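Local coordinates for protein adenosine kinase (Sinorhizobium meliloti, PDB 3UBO) that probably transfers a phosphate from ATP to a hydroxyl of a sugar or nucleoside such as adenosine, as a pfkB-family kinase, at residues A77-G89 / G100-T114. Sequence-based numbering, arbitrary orientation.
Sequences AAYFGKVADDQLG and GVHFQTKPLDGHPPT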
loop_
_atom_site.group_PDB
_atom_site.type_symbol
_atom_site.label_atom_id
_atom_site.label_comp_id
_atom_site.label_asym_id
_atom_site.label_seq_id
_atom_site.Cartn_x
_atom_site.Cartn_y
_atom_site.Cartn_z
ATOM N N ALA A 77 -17.094 -8.094 14.090
ATOM C CA ALA A 77 -17.617 -7.786 12.754
ATOM C C ALA A 77 -17.508 -8.979 11.769
ATOM O O ALA A 77 -16.701 -9.897 11.954
ATOM C CB ALA A 77 -16.873 -6.529 12.194
ATOM N N ALA A 78 -18.283 -8.898 10.701
ATOM C CA ALA A 78 -18.320 -9.953 9.674
ATOM C C ALA A 78 -18.711 -9.331 8.339
ATOM O O ALA A 78 -19.400 -8.251 8.288
ATOM C CB ALA A 78 -19.297 -11.094 10.044
ATOM N N TYR A 79 -18.264 -9.996 7.262
ATOM C CA TYR A 79 -18.340 -9.353 5.943
ATOM C C TYR A 79 -18.671 -10.370 4.886
ATOM O O TYR A 79 -18.203 -11.524 4.937
ATOM C CB TYR A 79 -17.045 -8.498 5.585
ATOM C CG TYR A 79 -17.049 -7.942 4.128
ATOM C CD1 TYR A 79 -17.827 -6.833 3.789
ATOM C CD2 TYR A 79 -16.302 -8.559 3.105
ATOM C CE1 TYR A 79 -17.872 -6.352 2.537
ATOM C CE2 TYR A 79 -16.321 -8.054 1.827
ATOM C CZ TYR A 79 -17.125 -6.961 1.560
ATOM O OH TYR A 79 -17.200 -6.478 0.287
ATOM N N PHE A 80 -19.524 -9.950 3.963
ATOM C CA PHE A 80 -19.800 -10.782 2.804
ATOM C C PHE A 80 -19.419 -9.977 1.562
ATOM O O PHE A 80 -19.942 -8.831 1.393
ATOM C CB PHE A 80 -21.308 -11.131 2.649
ATOM C CG PHE A 80 -21.949 -11.818 3.838
ATOM C CD1 PHE A 80 -21.194 -12.586 4.739
ATOM C CD2 PHE A 80 -23.355 -11.720 4.028
ATOM C CE1 PHE A 80 -21.844 -13.280 5.785
ATOM C CE2 PHE A 80 -23.992 -12.354 5.077
ATOM C CZ PHE A 80 -23.260 -13.162 5.941
ATOM N N GLY A 81 -18.553 -10.527 0.718
ATOM C CA GLY A 81 -18.128 -9.846 -0.491
ATOM C C GLY A 81 -17.889 -10.806 -1.640
ATOM O O GLY A 81 -17.807 -12.018 -1.442
ATOM N N LYS A 82 -17.777 -10.261 -2.847
ATOM C CA LYS A 82 -17.547 -11.073 -4.035
ATOM C C LYS A 82 -16.129 -10.891 -4.565
ATOM O O LYS A 82 -15.747 -9.796 -4.980
ATOM C CB LYS A 82 -18.564 -10.728 -5.126
ATOM C CG LYS A 82 -19.356 -11.921 -5.637
ATOM C CD LYS A 82 -18.664 -13.230 -5.295
ATOM C CE LYS A 82 -19.658 -14.268 -4.801
ATOM N NZ LYS A 82 -18.987 -15.541 -4.417
ATOM N N VAL A 83 -15.353 -11.970 -4.547
ATOM C CA VAL A 83 -13.977 -11.932 -5.027
ATOM C C VAL A 83 -13.628 -13.201 -5.798
ATOM O O VAL A 83 -14.240 -14.250 -5.595
ATOM C CB VAL A 83 -12.979 -11.758 -3.867
ATOM C CG1 VAL A 83 -13.198 -10.420 -3.177
ATOM C CG2 VAL A 83 -13.112 -12.904 -2.876
ATOM N N ALA A 84 -12.643 -13.098 -6.684
ATOM C CA ALA A 84 -12.223 -14.216 -7.473
ATOM C C ALA A 84 -11.119 -14.992 -6.781
ATOM O O ALA A 84 -10.566 -14.580 -5.786
ATOM C CB ALA A 84 -11.850 -13.795 -8.843
ATOM N N ASP A 85 -10.884 -16.190 -7.278
ATOM C CA ASP A 85 -9.921 -17.136 -6.734
ATOM C C ASP A 85 -8.476 -16.685 -7.093
ATOM O O ASP A 85 -7.536 -17.484 -7.121
ATOM C CB ASP A 85 -10.226 -18.509 -7.343
ATOM C CG ASP A 85 -9.306 -19.622 -6.800
ATOM O OD1 ASP A 85 -8.559 -19.300 -5.820
ATOM O OD2 ASP A 85 -9.353 -20.799 -7.330
ATOM N N ASP A 86 -8.295 -15.383 -7.321
ATOM C CA ASP A 86 -7.015 -14.808 -7.808
ATOM C C ASP A 86 -6.155 -14.078 -6.715
ATOM O O ASP A 86 -6.428 -14.157 -5.517
ATOM C CB ASP A 86 -7.316 -13.879 -8.989
ATOM C CG ASP A 86 -8.295 -12.803 -8.620
ATOM O OD1 ASP A 86 -8.306 -12.485 -7.396
ATOM O OD2 ASP A 86 -9.021 -12.288 -9.526
ATOM N N GLN A 87 -5.096 -13.400 -7.155
ATOM C CA GLN A 87 -4.096 -12.884 -6.273
ATOM C C GLN A 87 -4.642 -11.630 -5.574
ATOM O O GLN A 87 -4.294 -11.319 -4.423
ATOM C CB GLN A 87 -2.857 -12.599 -7.075
ATOM C CG GLN A 87 -1.865 -13.654 -6.904
ATOM C CD GLN A 87 -0.827 -13.553 -7.958
ATOM O OE1 GLN A 87 -0.967 -12.774 -8.896
ATOM N NE2 GLN A 87 0.232 -14.324 -7.825
ATOM N N LEU A 88 -5.516 -10.943 -6.300
ATOM C CA LEU A 88 -6.139 -9.773 -5.779
ATOM C C LEU A 88 -7.126 -10.182 -4.675
ATOM O O LEU A 88 -7.173 -9.537 -3.603
ATOM C CB LEU A 88 -6.850 -8.983 -6.883
ATOM C CG LEU A 88 -6.351 -7.541 -7.202
ATOM C CD1 LEU A 88 -4.820 -7.363 -7.026
ATOM C CD2 LEU A 88 -6.814 -6.964 -8.546
ATOM N N GLY A 89 -7.876 -11.265 -4.914
ATOM C CA GLY A 89 -8.871 -11.717 -3.975
ATOM C C GLY A 89 -8.212 -12.355 -2.770
ATOM O O GLY A 89 -8.785 -12.337 -1.693
ATOM N N GLY A 100 -9.556 -9.286 11.959
ATOM C CA GLY A 100 -10.310 -10.089 12.916
ATOM C C GLY A 100 -11.782 -10.187 12.500
ATOM O O GLY A 100 -12.612 -10.689 13.243
ATOM N N VAL A 101 -12.102 -9.711 11.295
ATOM C CA VAL A 101 -13.436 -9.870 10.757
ATOM C C VAL A 101 -13.641 -11.292 10.246
ATOM O O VAL A 101 -12.680 -11.987 9.877
ATOM C CB VAL A 101 -13.764 -8.847 9.656
ATOM C CG1 VAL A 101 -15.012 -9.253 8.944
ATOM C CG2 VAL A 101 -13.927 -7.495 10.243
ATOM N N HIS A 102 -14.907 -11.725 10.293
ATOM C CA HIS A 102 -15.347 -13.059 9.841
ATOM C C HIS A 102 -15.690 -12.878 8.381
ATOM O O HIS A 102 -16.576 -12.056 8.002
ATOM C CB HIS A 102 -16.557 -13.630 10.662
ATOM C CG HIS A 102 -17.187 -14.866 10.054
ATOM N ND1 HIS A 102 -16.784 -16.154 10.374
ATOM C CD2 HIS A 102 -18.186 -15.005 9.130
ATOM C CE1 HIS A 102 -17.492 -17.024 9.663
ATOM N NE2 HIS A 102 -18.353 -16.353 8.909
ATOM N N PHE A 103 -14.934 -13.621 7.576
ATOM C CA PHE A 103 -15.063 -13.589 6.114
ATOM C C PHE A 103 -14.908 -14.985 5.522
ATOM O O PHE A 103 -13.797 -15.533 5.522
ATOM C CB PHE A 103 -13.985 -12.712 5.502
ATOM C CG PHE A 103 -14.152 -12.552 4.027
ATOM C CD1 PHE A 103 -15.299 -11.928 3.525
ATOM C CD2 PHE A 103 -13.176 -13.018 3.133
ATOM C CE1 PHE A 103 -15.454 -11.747 2.166
ATOM C CE2 PHE A 103 -13.348 -12.847 1.789
ATOM C CZ PHE A 103 -14.482 -12.207 1.299
ATOM N N GLN A 104 -16.013 -15.546 5.021
ATOM C CA GLN A 104 -16.084 -16.963 4.662
ATOM C C GLN A 104 -16.686 -17.098 3.274
ATOM O O GLN A 104 -16.481 -18.115 2.618
ATOM C CB GLN A 104 -16.873 -17.745 5.716
ATOM C CG GLN A 104 -16.043 -18.010 6.950
ATOM C CD GLN A 104 -14.709 -18.715 6.602
ATOM O OE1 GLN A 104 -14.721 -19.673 5.797
ATOM N NE2 GLN A 104 -13.564 -18.252 7.175
ATOM N N THR A 105 -17.402 -16.065 2.817
ATOM C CA THR A 105 -17.878 -16.019 1.429
ATOM C C THR A 105 -16.990 -16.732 0.383
ATOM O O THR A 105 -15.764 -16.594 0.417
ATOM C CB THR A 105 -18.237 -14.628 0.972
ATOM O OG1 THR A 105 -19.417 -14.246 1.679
ATOM C CG2 THR A 105 -18.562 -14.690 -0.495
ATOM N N LYS A 106 -17.622 -17.548 -0.489
ATOM C CA LYS A 106 -16.895 -18.377 -1.456
ATOM C C LYS A 106 -16.384 -17.576 -2.668
ATOM O O LYS A 106 -17.106 -16.771 -3.238
ATOM C CB LYS A 106 -17.771 -19.523 -1.910
ATOM C CG LYS A 106 -16.995 -20.746 -2.480
ATOM C CD LYS A 106 -17.761 -21.518 -3.623
ATOM C CE LYS A 106 -17.521 -23.087 -3.544
ATOM N NZ LYS A 106 -17.509 -23.631 -2.113
ATOM N N PRO A 107 -15.112 -17.778 -3.050
ATOM C CA PRO A 107 -14.617 -16.949 -4.160
ATOM C C PRO A 107 -15.001 -17.563 -5.516
ATOM O O PRO A 107 -15.120 -18.782 -5.582
ATOM C CB PRO A 107 -13.084 -17.015 -3.977
ATOM C CG PRO A 107 -12.844 -18.335 -3.281
ATOM C CD PRO A 107 -14.012 -18.453 -2.326
ATOM N N LEU A 108 -15.091 -16.720 -6.555
ATOM C CA LEU A 108 -15.459 -17.052 -7.927
ATOM C C LEU A 108 -14.808 -18.259 -8.643
ATOM O O LEU A 108 -15.549 -19.121 -9.243
ATOM C CB LEU A 108 -15.314 -15.833 -8.801
ATOM C CG LEU A 108 -16.574 -15.628 -9.627
ATOM C CD1 LEU A 108 -17.782 -15.885 -8.757
ATOM C CD2 LEU A 108 -16.674 -14.266 -10.322
ATOM N N ASP A 109 -13.479 -18.395 -8.661
ATOM C CA ASP A 109 -12.918 -19.467 -9.593
ATOM C C ASP A 109 -12.838 -18.972 -11.048
ATOM O O ASP A 109 -13.718 -19.256 -11.860
ATOM C CB ASP A 109 -13.743 -20.787 -9.607
ATOM C CG ASP A 109 -13.636 -21.588 -8.290
ATOM O OD1 ASP A 109 -13.157 -21.006 -7.227
ATOM O OD2 ASP A 109 -14.016 -22.811 -8.351
ATOM N N GLY A 110 -11.821 -18.168 -11.338
ATOM C CA GLY A 110 -11.738 -17.507 -12.628
ATOM C C GLY A 110 -12.641 -16.289 -12.790
ATOM O O GLY A 110 -13.255 -15.795 -11.808
ATOM N N HIS A 111 -12.731 -15.846 -14.047
ATOM C CA HIS A 111 -13.338 -14.566 -14.463
ATOM C C HIS A 111 -14.799 -14.424 -14.025
ATOM O O HIS A 111 -15.488 -15.397 -13.961
ATOM C CB HIS A 111 -13.192 -14.379 -16.016
ATOM C CG HIS A 111 -11.778 -14.087 -16.477
ATOM N ND1 HIS A 111 -10.717 -14.954 -16.250
ATOM C CD2 HIS A 111 -11.258 -13.024 -17.155
ATOM C CE1 HIS A 111 -9.609 -14.425 -16.756
ATOM N NE2 HIS A 111 -9.908 -13.256 -17.308
ATOM N N PRO A 112 -15.248 -13.201 -13.708
ATOM C CA PRO A 112 -14.379 -11.997 -13.615
ATOM C C PRO A 112 -13.267 -12.046 -12.534
ATOM O O PRO A 112 -13.358 -12.789 -11.548
ATOM C CB PRO A 112 -15.372 -10.829 -13.356
ATOM C CG PRO A 112 -16.644 -11.244 -13.917
ATOM C CD PRO A 112 -16.675 -12.832 -13.816
ATOM N N PRO A 113 -12.210 -11.245 -12.708
ATOM C CA PRO A 113 -11.250 -11.262 -11.604
ATOM C C PRO A 113 -11.747 -10.284 -10.544
ATOM O O PRO A 113 -12.764 -9.575 -10.774
ATOM C CB PRO A 113 -9.961 -10.761 -12.250
ATOM C CG PRO A 113 -10.385 -10.289 -13.647
ATOM C CD PRO A 113 -11.877 -10.188 -13.660
ATOM N N THR A 114 -11.058 -10.299 -9.410
ATOM C CA THR A 114 -11.419 -9.497 -8.272
ATOM C C THR A 114 -11.621 -8.016 -8.647
ATOM O O THR A 114 -10.845 -7.412 -9.386
ATOM C CB THR A 114 -10.363 -9.734 -7.196
ATOM O OG1 THR A 114 -10.460 -11.093 -6.745
ATOM C CG2 THR A 114 -10.470 -8.780 -6.042
HETATM O O HOH W 1 -18.270 -14.058 5.642
#
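T114 OG1 is gripped by two groups of 77-89: it donates to D86 OD1 at 2.6 Å and accepts from the backbone N of A84 at 3.0 Å. The second carboxylate oxygen, D86 OD2, takes the T114 backbone N at 2.8 Å in a nearly straight bond (165°), so the threonine spans both oxygens, each through its syn lone pair. With chi1 at 57°, the carboxylate of D86 lies between its own backbone N and carbonyl carbon, from where OD1 also accepts from G89 N and caps the start of helix 87-98. With an alanine at D86, T114 N and G89 N would probably lose their acceptor, and the T114 hydroxyl one of its two partners. Further along, L108 N bonds to V83 O at 2.8 Å, and L108 CB packs on A84. Strand 77-80, helix 87-98 and strand 102-103 form a beta-alpha-beta unit at one margin of the central parallel sheet of this ribokinase-like fold. Its two strands pair through H102 N to A77 O and Y79 N to H102 O, while H102 NE2 bonds to E145. Opposite the face that carries A78 and H102, the rings of Y79 and F103 run side by side, planes 25° apart but strongly offset; Y79 CD2 meets F103 CE1 at 3.4 Å. A water links Y79 O to Q104 N where the strands diverge.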